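Local coordinates for 2-(hydroxymethyl)glutarate dehydrogenase (Eubacterium barkeri, PDB 3CKY), which catalyses the NAD-dependent interconversion of (S)-2-hydroxymethylglutarate and 2-formylglutarate, a step in the fermentation of nicotinate, and works as a homotetramer, at residues Asn177-Leu180 with Leu181-Met185; Ile286-Trp289 with Glu290-Gly294. All coordinates share one frame; numbering follows the deposited sequence.

Contact 1 of 2, residues Asn177-Leu180 with Leu181-Met185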
loop_
_atom_site.group_PDB
_atom_site.type_symbol
_atom_site.label_atom_id
_atom_site.label_comp_id
_atom_site.label_asym_id
_atom_site.label_seq_id
_atom_site.Cartn_x
_atom_site.Cartn_y
_atom_site.Cartn_z
ATOM N N ASN A 177 17.363 9.233 -4.411
ATOM C CA ASN A 177 17.858 8.456 -5.532
ATOM C C ASN A 177 17.594 6.963 -5.370
ATOM O O ASN A 177 17.093 6.321 -6.285
ATOM C CB ASN A 177 19.356 8.685 -5.751
ATOM C CG ASN A 177 19.911 7.827 -6.892
ATOM O OD1 ASN A 177 19.685 8.118 -8.060
ATOM N ND2 ASN A 177 20.624 6.748 -6.544
ATOM N N ASN A 178 17.947 6.421 -4.206
ATOM C CA ASN A 178 17.846 4.976 -3.935
ATOM C C ASN A 178 16.425 4.451 -3.796
ATOM O O ASN A 178 16.166 3.290 -4.073
ATOM C CB ASN A 178 18.613 4.641 -2.663
ATOM C CG ASN A 178 20.103 4.856 -2.814
ATOM O OD1 ASN A 178 20.596 5.165 -3.898
ATOM N ND2 ASN A 178 20.826 4.724 -1.722
ATOM N N LEU A 179 15.536 5.318 -3.327
ATOM C CA LEU A 179 14.079 5.115 -3.342
ATOM C C LEU A 179 13.595 4.876 -4.770
ATOM O O LEU A 179 12.830 3.968 -5.022
ATOM C CB LEU A 179 13.431 6.373 -2.747
ATOM C CG LEU A 179 11.970 6.792 -2.779
ATOM C CD1 LEU A 179 11.862 8.119 -1.983
ATOM C CD2 LEU A 179 11.377 6.932 -4.192
ATOM N N LEU A 180 14.050 5.708 -5.696
ATOM C CA LEU A 180 13.629 5.606 -7.085
ATOM C C LEU A 180 14.165 4.340 -7.727
ATOM O O LEU A 180 13.423 3.668 -8.447
ATOM C CB LEU A 180 14.062 6.845 -7.878
ATOM C CG LEU A 180 13.301 8.125 -7.522
ATOM C CD1 LEU A 180 13.976 9.350 -8.143
ATOM C CD2 LEU A 180 11.833 7.997 -7.967
ATOM N N LEU A 181 15.440 4.016 -7.464
ATOM C CA LEU A 181 16.016 2.739 -7.895
ATOM C C LEU A 181 15.162 1.550 -7.438
ATOM O O LEU A 181 14.835 0.669 -8.234
ATOM C CB LEU A 181 17.441 2.568 -7.352
ATOM C CG LEU A 181 18.177 1.253 -7.674
ATOM C CD1 LEU A 181 18.237 0.999 -9.217
ATOM C CD2 LEU A 181 19.578 1.245 -7.068
ATOM N N GLY A 182 14.825 1.525 -6.151
ATOM C CA GLY A 182 14.006 0.465 -5.580
ATOM C C GLY A 182 12.616 0.367 -6.167
ATOM O O GLY A 182 12.167 -0.721 -6.519
ATOM N N CYS A 183 11.940 1.502 -6.284
ATOM C CA CYS A 183 10.618 1.543 -6.898
ATOM C C CYS A 183 10.651 1.072 -8.355
ATOM O O CYS A 183 9.793 0.292 -8.785
ATOM C CB CYS A 183 10.030 2.954 -6.838
ATOM S SG CYS A 183 9.500 3.518 -5.196
ATOM N N ASN A 184 11.632 1.559 -9.105
ATOM C CA ASN A 184 11.728 1.268 -10.528
ATOM C C ASN A 184 11.952 -0.219 -10.733
ATOM O O ASN A 184 11.394 -0.812 -11.647
ATOM C CB ASN A 184 12.852 2.094 -11.182
ATOM C CG ASN A 184 12.559 3.576 -11.201
ATOM O OD1 ASN A 184 11.436 4.013 -10.934
ATOM N ND2 ASN A 184 13.570 4.367 -11.522
ATOM N N MET A 185 12.746 -0.827 -9.850
ATOM C CA MET A 185 13.003 -2.251 -9.914
ATOM C C MET A 185 11.762 -3.067 -9.556
ATOM O O MET A 185 11.405 -4.013 -10.262
ATOM C CB MET A 185 14.154 -2.627 -8.993
ATOM C CG MET A 185 14.488 -4.149 -8.965
ATOM S SD MET A 185 15.149 -4.822 -10.506
ATOM C CE MET A 185 13.837 -5.922 -11.049
#
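Leu179 and Cys183 meet one turn apart in the middle of the long helix 169-197, in a buried local i to i+4 contact. Leu179 CD2 lies 4.0 Å from Cys183 SG, both groups standing on the same flank of the helix. With chi1 at -72° Cys183 SG sits beside its own backbone N and leans back over the preceding turn, 3.4 Å from Leu179 O. Beneath them run regular helical bonds: Cys183 N gives to Leu179 O at 2.9 Å, nearly straight at 168°, and Gly182 N to Asn178 O at 3.0 Å. Just ahead of Leu179, Asn177 ND2 donates to Asn178 OD1 (3.1 Å), tying two neighbouring amides together. The Asn177 amide is gripped at both ends, because Ser213 and Gly214 of the second subunit bond its ND2 and OD1, which fixes its rotation. Asn178, by contrast, stands close to Lys174, probably the catalytic lysine as in relatives, and touches Asp244. Around this segment, helix 238-255 packs on Leu179 and Leu181, helix 260-274 on Leu179 and Cys183, helix 217-228 on Leu181 and Asn184, and Gly214 of the second subunit packs on Leu180.

Contact 2 of 2, residues Ile286-Trp289 with Glu290-Gly294; sequences IKVW and EQMTG
The indole of Trp289 has Val288 CG1 over one face, 4.0 Å above the plane and displaced toward the rim, and the sulfur of Met292 at its edge. Met292 SD lies in the ring plane, 5.2 Å from the centroid of the six-membered ring, which makes this a Met-aromatic contact of the edge type. The two side chains run alongside each other in the same direction, and the thioether turns at its last torsion (chi3 -66°) to bring Met292 CE within 3.7 Å of Trp289 CZ3. Met292 CE also approaches Val288 CG1, at 4.4 Å, closing a small apolar cluster of three side chains.

Trp289 O is held twice by one residue. Thr293 N reaches it as an i to i+4 bond at 2.9 Å, bent to 134°, and Thr293 OG1 donates to it at 2.7 Å from the opposite face of the carbonyl plane. The hydroxyl can do so because chi1 of 63° sets it between its own backbone N and carbonyl carbon; it also accepts from Val295 N, just past the helix end.

Elsewhere on the helix Glu290 extends back past Ile286 and Lys287, with Glu290 OE2 3.7 Å from Lys287 CG. The charged ends do not meet: Lys287 NZ pairs with Glu280, and Glu290 OE1 takes the backbone N-H groups of Val297 and Ser298, pinning the tail to the helix. Trp289 packs on Glu190 and Val193 of helix 169-197 and on Pro260 of the second subunit, while Met292 meets its own counterpart in the third. The helix ends at Thr293, and Gly294, with positive phi, is the first residue to leave it; Thr293 folding its hydroxyl back onto the carbonyl four residues earlier is a familiar serine/threonine feature of α-helices, used here at the helix's C-terminal end within a tetramer interface.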
loop_
_atom_site.group_PDB
_atom_site.type_symbol
_atom_site.label_atom_id
_atom_site.label_comp_id
_atom_site.label_asym_id
_atom_site.label_seq_id
_atom_site.Cartn_x
_atom_site.Cartn_y
_atom_site.Cartn_z
ATOM N N ILE A 286 12.210 -10.283 -8.478
ATOM C CA ILE A 286 11.375 -10.872 -9.520
ATOM C C ILE A 286 10.952 -12.333 -9.191
ATOM O O ILE A 286 9.857 -12.770 -9.547
ATOM C CB ILE A 286 12.051 -10.811 -10.934
ATOM C CG1 ILE A 286 11.005 -11.022 -12.036
ATOM C CG2 ILE A 286 13.166 -11.877 -11.072
ATOM C CD1 ILE A 286 11.474 -10.689 -13.453
ATOM N N LYS A 287 11.833 -13.072 -8.516
ATOM C CA LYS A 287 11.551 -14.448 -8.081
ATOM C C LYS A 287 10.315 -14.556 -7.178
ATOM O O LYS A 287 9.668 -15.597 -7.153
ATOM C CB LYS A 287 12.741 -15.018 -7.335
ATOM C CG LYS A 287 13.983 -15.236 -8.178
ATOM C CD LYS A 287 15.065 -15.903 -7.322
ATOM C CE LYS A 287 16.393 -15.892 -8.009
ATOM N NZ LYS A 287 17.396 -16.708 -7.258
ATOM N N VAL A 288 9.983 -13.483 -6.454
ATOM C CA VAL A 288 8.697 -13.415 -5.715
ATOM C C VAL A 288 7.490 -13.732 -6.617
ATOM O O VAL A 288 6.642 -14.549 -6.268
ATOM C CB VAL A 288 8.453 -12.053 -5.039
ATOM C CG1 VAL A 288 7.029 -12.000 -4.439
ATOM C CG2 VAL A 288 9.510 -11.780 -3.965
ATOM N N TRP A 289 7.447 -13.116 -7.786
ATOM C CA TRP A 289 6.321 -13.297 -8.694
ATOM C C TRP A 289 6.412 -14.591 -9.499
ATOM O O TRP A 289 5.399 -15.233 -9.761
ATOM C CB TRP A 289 6.201 -12.079 -9.618
ATOM C CG TRP A 289 6.039 -10.769 -8.874
ATOM C CD1 TRP A 289 6.769 -9.643 -9.057
ATOM C CD2 TRP A 289 5.103 -10.474 -7.811
ATOM N NE1 TRP A 289 6.350 -8.657 -8.191
ATOM C CE2 TRP A 289 5.333 -9.142 -7.413
ATOM C CE3 TRP A 289 4.104 -11.214 -7.152
ATOM C CZ2 TRP A 289 4.595 -8.520 -6.390
ATOM C CZ3 TRP A 289 3.378 -10.600 -6.134
ATOM C CH2 TRP A 289 3.627 -9.260 -5.770
ATOM N N GLU A 290 7.633 -14.978 -9.869
ATOM C CA GLU A 290 7.886 -16.249 -10.565
ATOM C C GLU A 290 7.433 -17.421 -9.726
ATOM O O GLU A 290 6.800 -18.342 -10.233
ATOM C CB GLU A 290 9.373 -16.404 -10.917
ATOM C CG GLU A 290 9.841 -15.361 -11.914
ATOM C CD GLU A 290 11.304 -15.481 -12.279
ATOM O OE1 GLU A 290 11.594 -15.474 -13.505
ATOM O OE2 GLU A 290 12.149 -15.579 -11.358
ATOM N N GLN A 291 7.752 -17.378 -8.444
ATOM C CA GLN A 291 7.392 -18.465 -7.565
ATOM C C GLN A 291 5.866 -18.510 -7.402
ATOM O O GLN A 291 5.278 -19.586 -7.388
ATOM C CB GLN A 291 8.096 -18.325 -6.209
ATOM C CG GLN A 291 7.734 -19.405 -5.184
ATOM C CD GLN A 291 7.960 -20.827 -5.693
ATOM O OE1 GLN A 291 9.029 -21.144 -6.231
ATOM N NE2 GLN A 291 6.955 -21.696 -5.515
ATOM N N MET A 292 5.235 -17.348 -7.294
ATOM C CA MET A 292 3.793 -17.290 -7.070
ATOM C C MET A 292 2.978 -17.688 -8.307
ATOM O O MET A 292 1.893 -18.258 -8.170
ATOM C CB MET A 292 3.395 -15.879 -6.637
ATOM C CG MET A 292 2.058 -15.791 -5.928
ATOM S SD MET A 292 1.670 -14.105 -5.462
ATOM C CE MET A 292 2.944 -13.747 -4.239
ATOM N N THR A 293 3.512 -17.405 -9.500
ATOM C CA THR A 293 2.756 -17.521 -10.758
ATOM C C THR A 293 3.117 -18.744 -11.618
ATOM O O THR A 293 2.320 -19.163 -12.459
ATOM C CB THR A 293 2.939 -16.226 -11.652
ATOM O OG1 THR A 293 4.315 -16.066 -12.050
ATOM C CG2 THR A 293 2.428 -14.969 -10.924
ATOM N N GLY A 294 4.323 -19.296 -11.400
ATOM C CA GLY A 294 4.894 -20.282 -12.273
ATOM C C GLY A 294 5.459 -19.689 -13.543
ATOM O O GLY A 294 5.896 -20.411 -14.412
#

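Overall arrangement
Contact 1 comes first along the chain, midway along helix 169-197, and contact 2 follows on helix 286-293, the last helix of the chain. Both belong to the all-helical part that follows the Rossmann-type nucleotide-binding domain. Their centres are 20 Å apart and their nearest atoms about 5 Å, without touching, yet the two helices do pack together: Ile286, Trp289 and Thr293 lean on Val193, beyond contact 1 on the long helix. Contact 1 is nearer the chain's centre (about 13 Å, against about 29 Å for contact 2, between centres) and close to the probable active-site lysine, whereas contact 2 is away from the annotated sites. Both touch the second subunit, and contact 2 also meets the third, so the helical domain contributes to subunit interfaces at both places.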